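Local coordinates for protein monopolin complex subunit CSM1 (Candida glabrata, PDB 6MJC) that serves as a subunit of the monopolin complex and binds a peptide of the kinetochore protein Dsn1, consistent with recruiting monopolin to kinetochores, at residues 61-73 against 90-104. Sequence-based numbering, arbitrary orientation.
Sequences VDTEVIYVPLLKQ and LFETLSFPLRSLNQF
With CG of Tyr67 swung anti to the backbone N (chi1 160°), the phenol reaches past Leu94 to Leu90, where Tyr67 OH donates to Leu90 O at 2.7 Å, in the carbonyl plane and on a lone pair. In Phe96, CG instead lies between the backbone N and the carbonyl carbon (chi1 52°), which brings one ring face against Val65 CB, 3.6 Å from Phe96 CE1. Val65 CG2 meets Leu98 CD1 at 3.5 Å. The Phe104 ring, from helix 101-113, crosses that of Tyr67 with planes at 59°, CE1 lying 3.5 Å from Tyr67 CD1, and Tyr46 contacts both rings. Tyr67 and Phe104 thus pack between the antiparallel sheet of the Csm1/Pcs1 domain and helix 101-113, whereas Leu98 packs on Ile9 of helix 5-13. Strand 94-96 is the sheet's edge within the chain, joined to strand 63-69 through the hydrogen-bonded pairs Val65-Phe96 and Tyr67-Leu94; its outer side pairs in parallel with the bound peptide, extending the sheet. On the other face, Ser95 OG donates a very short bond, 2.5 Å, to Glu64 OE1, and also bonds a basic side chain of the peptide. Pro69 CD rests 3.4 Å from Glu92 O.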
loop_
_atom_site.group_PDB
_atom_site.type_symbol
_atom_site.label_atom_id
_atom_site.label_comp_id
_atom_site.label_asym_id
_atom_site.label_seq_id
_atom_site.Cartn_x
_atom_site.Cartn_y
_atom_site.Cartn_z
ATOM N N VAL A 61 9.019 20.463 -1.589
ATOM C CA VAL A 61 8.534 19.293 -0.863
ATOM C C VAL A 61 8.277 18.175 -1.863
ATOM O O VAL A 61 7.863 18.416 -3.002
ATOM C CB VAL A 61 7.239 19.588 -0.067
ATOM C CG1 VAL A 61 7.206 18.789 1.234
ATOM C CG2 VAL A 61 7.106 21.085 0.210
ATOM N N ASP A 62 8.508 16.941 -1.426
ATOM C CA ASP A 62 8.311 15.774 -2.274
ATOM C C ASP A 62 7.188 14.894 -1.753
ATOM O O ASP A 62 7.092 14.659 -0.539
ATOM C CB ASP A 62 9.588 14.941 -2.370
ATOM C CG ASP A 62 10.554 15.483 -3.408
ATOM O OD1 ASP A 62 10.287 16.592 -3.956
ATOM O OD2 ASP A 62 11.570 14.796 -3.674
ATOM N N THR A 63 6.380 14.366 -2.684
ATOM C CA THR A 63 5.298 13.440 -2.358
ATOM C C THR A 63 5.448 12.111 -3.093
ATOM O O THR A 63 5.642 12.084 -4.313
ATOM C CB THR A 63 3.921 14.007 -2.710
ATOM O OG1 THR A 63 2.925 13.052 -2.323
ATOM C CG2 THR A 63 3.809 14.232 -4.200
ATOM N N GLU A 64 5.280 11.012 -2.362
ATOM C CA GLU A 64 5.370 9.680 -2.944
ATOM C C GLU A 64 4.464 8.720 -2.183
ATOM O O GLU A 64 4.071 8.974 -1.038
ATOM C CB GLU A 64 6.831 9.163 -2.905
ATOM C CG GLU A 64 7.320 8.741 -1.528
ATOM C CD GLU A 64 8.782 8.228 -1.536
ATOM O OE1 GLU A 64 9.307 7.849 -2.615
ATOM O OE2 GLU A 64 9.395 8.209 -0.448
ATOM N N VAL A 65 4.144 7.599 -2.821
ATOM C CA VAL A 65 3.433 6.519 -2.151
ATOM C C VAL A 65 4.397 5.381 -1.829
ATOM O O VAL A 65 5.186 4.938 -2.676
ATOM C CB VAL A 65 2.270 5.987 -2.999
ATOM C CG1 VAL A 65 1.514 4.927 -2.207
ATOM C CG2 VAL A 65 1.281 7.072 -3.404
ATOM N N ILE A 66 4.313 4.886 -0.607
ATOM C CA ILE A 66 5.063 3.702 -0.172
ATOM C C ILE A 66 4.064 2.549 -0.035
ATOM O O ILE A 66 3.086 2.659 0.704
ATOM C CB ILE A 66 5.810 3.927 1.162
ATOM C CG1 ILE A 66 6.725 5.167 1.139
ATOM C CG2 ILE A 66 6.592 2.615 1.557
ATOM C CD1 ILE A 66 7.893 5.224 0.137
ATOM N N TYR A 67 4.389 1.396 -0.626
ATOM C CA TYR A 67 3.566 0.191 -0.564
ATOM C C TYR A 67 4.337 -0.874 0.184
ATOM O O TYR A 67 5.471 -1.168 -0.171
ATOM C CB TYR A 67 3.212 -0.345 -1.965
ATOM C CG TYR A 67 2.784 -1.822 -2.039
ATOM C CD1 TYR A 67 1.465 -2.205 -1.836
ATOM C CD2 TYR A 67 3.681 -2.801 -2.383
ATOM C CE1 TYR A 67 1.084 -3.530 -1.946
ATOM C CE2 TYR A 67 3.285 -4.154 -2.492
ATOM C CZ TYR A 67 2.000 -4.502 -2.226
ATOM O OH TYR A 67 1.571 -5.799 -2.348
ATOM N N VAL A 68 3.732 -1.440 1.218
ATOM C CA VAL A 68 4.392 -2.451 2.051
ATOM C C VAL A 68 3.527 -3.707 2.079
ATOM O O VAL A 68 2.428 -3.702 2.656
ATOM C CB VAL A 68 4.591 -1.948 3.487
ATOM C CG1 VAL A 68 5.406 -3.009 4.323
ATOM C CG2 VAL A 68 5.281 -0.644 3.540
ATOM N N PRO A 69 3.930 -4.805 1.452
ATOM C CA PRO A 69 3.102 -6.013 1.534
ATOM C C PRO A 69 3.168 -6.636 2.928
ATOM O O PRO A 69 4.236 -6.736 3.517
ATOM C CB PRO A 69 3.722 -6.917 0.465
ATOM C CG PRO A 69 5.149 -6.531 0.404
ATOM C CD PRO A 69 5.181 -5.023 0.704
ATOM N N LEU A 70 2.023 -7.053 3.453
ATOM C CA LEU A 70 1.951 -7.661 4.783
ATOM C C LEU A 70 1.721 -9.163 4.615
ATOM O O LEU A 70 0.594 -9.660 4.575
ATOM C CB LEU A 70 0.867 -6.969 5.589
ATOM C CG LEU A 70 1.015 -5.465 5.745
ATOM C CD1 LEU A 70 -0.266 -4.841 6.429
ATOM C CD2 LEU A 70 2.270 -5.057 6.470
ATOM N N LEU A 71 2.820 -9.884 4.471
ATOM C CA LEU A 71 2.751 -11.301 4.187
ATOM C C LEU A 71 2.637 -12.135 5.453
ATOM O O LEU A 71 2.117 -13.237 5.409
ATOM C CB LEU A 71 3.965 -11.737 3.360
ATOM C CG LEU A 71 4.298 -10.824 2.159
ATOM C CD1 LEU A 71 5.484 -11.342 1.392
ATOM C CD2 LEU A 71 3.091 -10.680 1.262
ATOM N N LYS A 72 3.090 -11.624 6.601
ATOM C CA LYS A 72 3.018 -12.379 7.841
ATOM C C LYS A 72 1.596 -12.764 8.193
ATOM O O LYS A 72 1.373 -13.797 8.849
ATOM C CB LYS A 72 3.607 -11.510 8.949
ATOM C CG LYS A 72 5.092 -11.675 9.142
ATOM C CD LYS A 72 5.578 -10.666 10.163
ATOM C CE LYS A 72 6.808 -11.157 10.901
ATOM N NZ LYS A 72 7.818 -11.760 9.988
ATOM N N GLN A 73 0.632 -11.963 7.726
ATOM C CA GLN A 73 -0.778 -12.162 8.028
ATOM C C GLN A 73 -1.408 -13.282 7.223
ATOM O O GLN A 73 -2.562 -13.623 7.486
ATOM C CB GLN A 73 -1.598 -10.894 7.729
ATOM C CG GLN A 73 -1.335 -9.696 8.581
ATOM C CD GLN A 73 -2.306 -8.576 8.264
ATOM O OE1 GLN A 73 -3.449 -8.816 7.872
ATOM N NE2 GLN A 73 -1.849 -7.347 8.415
ATOM N N LEU A 90 4.854 -7.135 -6.320
ATOM C CA LEU A 90 3.902 -6.883 -5.258
ATOM C C LEU A 90 4.203 -7.665 -3.979
ATOM O O LEU A 90 3.425 -7.576 -3.030
ATOM C CB LEU A 90 2.481 -7.182 -5.735
ATOM C CG LEU A 90 1.897 -6.239 -6.791
ATOM C CD1 LEU A 90 0.484 -6.626 -7.123
ATOM C CD2 LEU A 90 1.968 -4.794 -6.266
ATOM N N PHE A 91 5.292 -8.405 -3.924
ATOM C CA PHE A 91 5.782 -9.047 -2.705
ATOM C C PHE A 91 7.027 -8.320 -2.180
ATOM O O PHE A 91 7.761 -8.848 -1.329
ATOM C CB PHE A 91 6.018 -10.544 -2.997
ATOM C CG PHE A 91 4.740 -11.243 -3.400
ATOM C CD1 PHE A 91 3.797 -11.616 -2.439
ATOM C CD2 PHE A 91 4.409 -11.413 -4.756
ATOM C CE1 PHE A 91 2.568 -12.168 -2.812
ATOM C CE2 PHE A 91 3.224 -11.978 -5.127
ATOM C CZ PHE A 91 2.274 -12.347 -4.171
ATOM N N GLU A 92 7.283 -7.110 -2.662
ATOM C CA GLU A 92 8.323 -6.285 -2.067
ATOM C C GLU A 92 7.843 -4.881 -1.747
ATOM O O GLU A 92 6.815 -4.402 -2.250
ATOM C CB GLU A 92 9.547 -6.161 -2.981
ATOM C CG GLU A 92 9.223 -6.041 -4.412
ATOM C CD GLU A 92 10.465 -6.142 -5.269
ATOM O OE1 GLU A 92 11.539 -5.699 -4.806
ATOM O OE2 GLU A 92 10.368 -6.669 -6.394
ATOM N N THR A 93 8.622 -4.188 -0.928
ATOM C CA THR A 93 8.264 -2.799 -0.604
ATOM C C THR A 93 8.586 -1.899 -1.781
ATOM O O THR A 93 9.679 -1.971 -2.316
ATOM C CB THR A 93 9.006 -2.317 0.649
ATOM O OG1 THR A 93 8.573 -3.160 1.724
ATOM C CG2 THR A 93 8.681 -0.857 0.938
ATOM N N LEU A 94 7.635 -1.071 -2.186
ATOM C CA LEU A 94 7.737 -0.241 -3.366
ATOM C C LEU A 94 7.520 1.231 -3.016
ATOM O O LEU A 94 6.775 1.570 -2.102
ATOM C CB LEU A 94 6.666 -0.651 -4.419
ATOM C CG LEU A 94 6.661 -2.122 -4.843
ATOM C CD1 LEU A 94 5.489 -2.405 -5.812
ATOM C CD2 LEU A 94 7.958 -2.458 -5.539
ATOM N N SER A 95 8.073 2.120 -3.838
ATOM C CA SER A 95 7.745 3.538 -3.882
ATOM C C SER A 95 7.234 3.848 -5.289
ATOM O O SER A 95 7.719 3.268 -6.285
ATOM C CB SER A 95 8.983 4.388 -3.539
ATOM O OG SER A 95 8.762 5.741 -3.836
ATOM N N PHE A 96 6.248 4.744 -5.390
ATOM C CA PHE A 96 5.793 5.174 -6.703
ATOM C C PHE A 96 5.119 6.535 -6.573
ATOM O O PHE A 96 4.686 6.926 -5.476
ATOM C CB PHE A 96 4.872 4.113 -7.383
ATOM C CG PHE A 96 3.701 3.622 -6.545
ATOM C CD1 PHE A 96 2.513 4.332 -6.517
ATOM C CD2 PHE A 96 3.788 2.458 -5.860
ATOM C CE1 PHE A 96 1.421 3.873 -5.748
ATOM C CE2 PHE A 96 2.723 1.977 -5.118
ATOM C CZ PHE A 96 1.536 2.699 -5.066
ATOM N N PRO A 97 5.093 7.312 -7.647
ATOM C CA PRO A 97 4.440 8.627 -7.597
ATOM C C PRO A 97 2.927 8.506 -7.480
ATOM O O PRO A 97 2.318 7.478 -7.806
ATOM C CB PRO A 97 4.864 9.285 -8.909
ATOM C CG PRO A 97 5.087 8.136 -9.827
ATOM C CD PRO A 97 5.683 7.044 -8.976
ATOM N N LEU A 98 2.334 9.543 -6.911
ATOM C CA LEU A 98 0.898 9.558 -6.701
ATOM C C LEU A 98 0.156 9.340 -8.009
ATOM O O LEU A 98 -0.918 8.732 -8.036
ATOM C CB LEU A 98 0.536 10.896 -6.079
ATOM C CG LEU A 98 -0.645 10.967 -5.149
ATOM C CD1 LEU A 98 -0.547 10.027 -4.056
ATOM C CD2 LEU A 98 -0.666 12.407 -4.611
ATOM N N ARG A 99 0.705 9.848 -9.115
ATOM C CA ARG A 99 0.018 9.679 -10.385
ATOM C C ARG A 99 -0.126 8.227 -10.825
ATOM O O ARG A 99 -0.852 7.963 -11.795
ATOM C CB ARG A 99 0.741 10.446 -11.498
ATOM C CG ARG A 99 2.224 10.202 -11.548
ATOM C CD ARG A 99 2.885 10.870 -12.744
ATOM N NE ARG A 99 4.329 10.890 -12.548
ATOM C CZ ARG A 99 5.156 9.951 -12.982
ATOM N NH1 ARG A 99 4.685 8.912 -13.663
ATOM N NH2 ARG A 99 6.451 10.053 -12.734
ATOM N N SER A 100 0.620 7.309 -10.225
ATOM C CA SER A 100 0.490 5.865 -10.469
ATOM C C SER A 100 -0.409 5.135 -9.487
ATOM O O SER A 100 -0.510 3.902 -9.555
ATOM C CB SER A 100 1.881 5.215 -10.458
ATOM O OG SER A 100 2.602 5.668 -11.606
ATOM N N LEU A 101 -1.052 5.836 -8.557
ATOM C CA LEU A 101 -1.851 5.122 -7.568
ATOM C C LEU A 101 -3.030 4.405 -8.223
ATOM O O LEU A 101 -3.363 3.267 -7.844
ATOM C CB LEU A 101 -2.319 6.113 -6.513
ATOM C CG LEU A 101 -3.125 5.530 -5.358
ATOM C CD1 LEU A 101 -2.375 4.515 -4.570
ATOM C CD2 LEU A 101 -3.594 6.673 -4.421
ATOM N N ASN A 102 -3.643 5.029 -9.200
ATOM C CA ASN A 102 -4.732 4.387 -9.937
ATOM C C ASN A 102 -4.243 3.111 -10.629
ATOM O O ASN A 102 -4.873 2.051 -10.519
ATOM C CB ASN A 102 -5.323 5.362 -10.945
ATOM C CG ASN A 102 -6.553 4.801 -11.644
ATOM O OD1 ASN A 102 -6.633 4.784 -12.873
ATOM N ND2 ASN A 102 -7.505 4.300 -10.866
ATOM N N GLN A 103 -3.104 3.189 -11.336
ATOM C CA GLN A 103 -2.552 1.991 -11.968
ATOM C C GLN A 103 -2.304 0.895 -10.933
ATOM O O GLN A 103 -2.530 -0.289 -11.199
ATOM C CB GLN A 103 -1.253 2.327 -12.712
ATOM C CG GLN A 103 -1.374 3.304 -13.872
ATOM C CD GLN A 103 -0.017 3.648 -14.464
ATOM O OE1 GLN A 103 0.833 2.776 -14.659
ATOM N NE2 GLN A 103 0.198 4.924 -14.734
ATOM N N PHE A 104 -1.794 1.271 -9.762
ATOM C CA PHE A 104 -1.515 0.307 -8.701
ATOM C C PHE A 104 -2.793 -0.380 -8.243
ATOM O O PHE A 104 -2.857 -1.606 -8.160
ATOM C CB PHE A 104 -0.887 0.999 -7.505
ATOM C CG PHE A 104 -0.981 0.180 -6.233
ATOM C CD1 PHE A 104 -0.063 -0.799 -5.964
ATOM C CD2 PHE A 104 -2.023 0.359 -5.335
ATOM C CE1 PHE A 104 -0.156 -1.562 -4.814
ATOM C CE2 PHE A 104 -2.122 -0.402 -4.186
ATOM C CZ PHE A 104 -1.202 -1.386 -3.934
#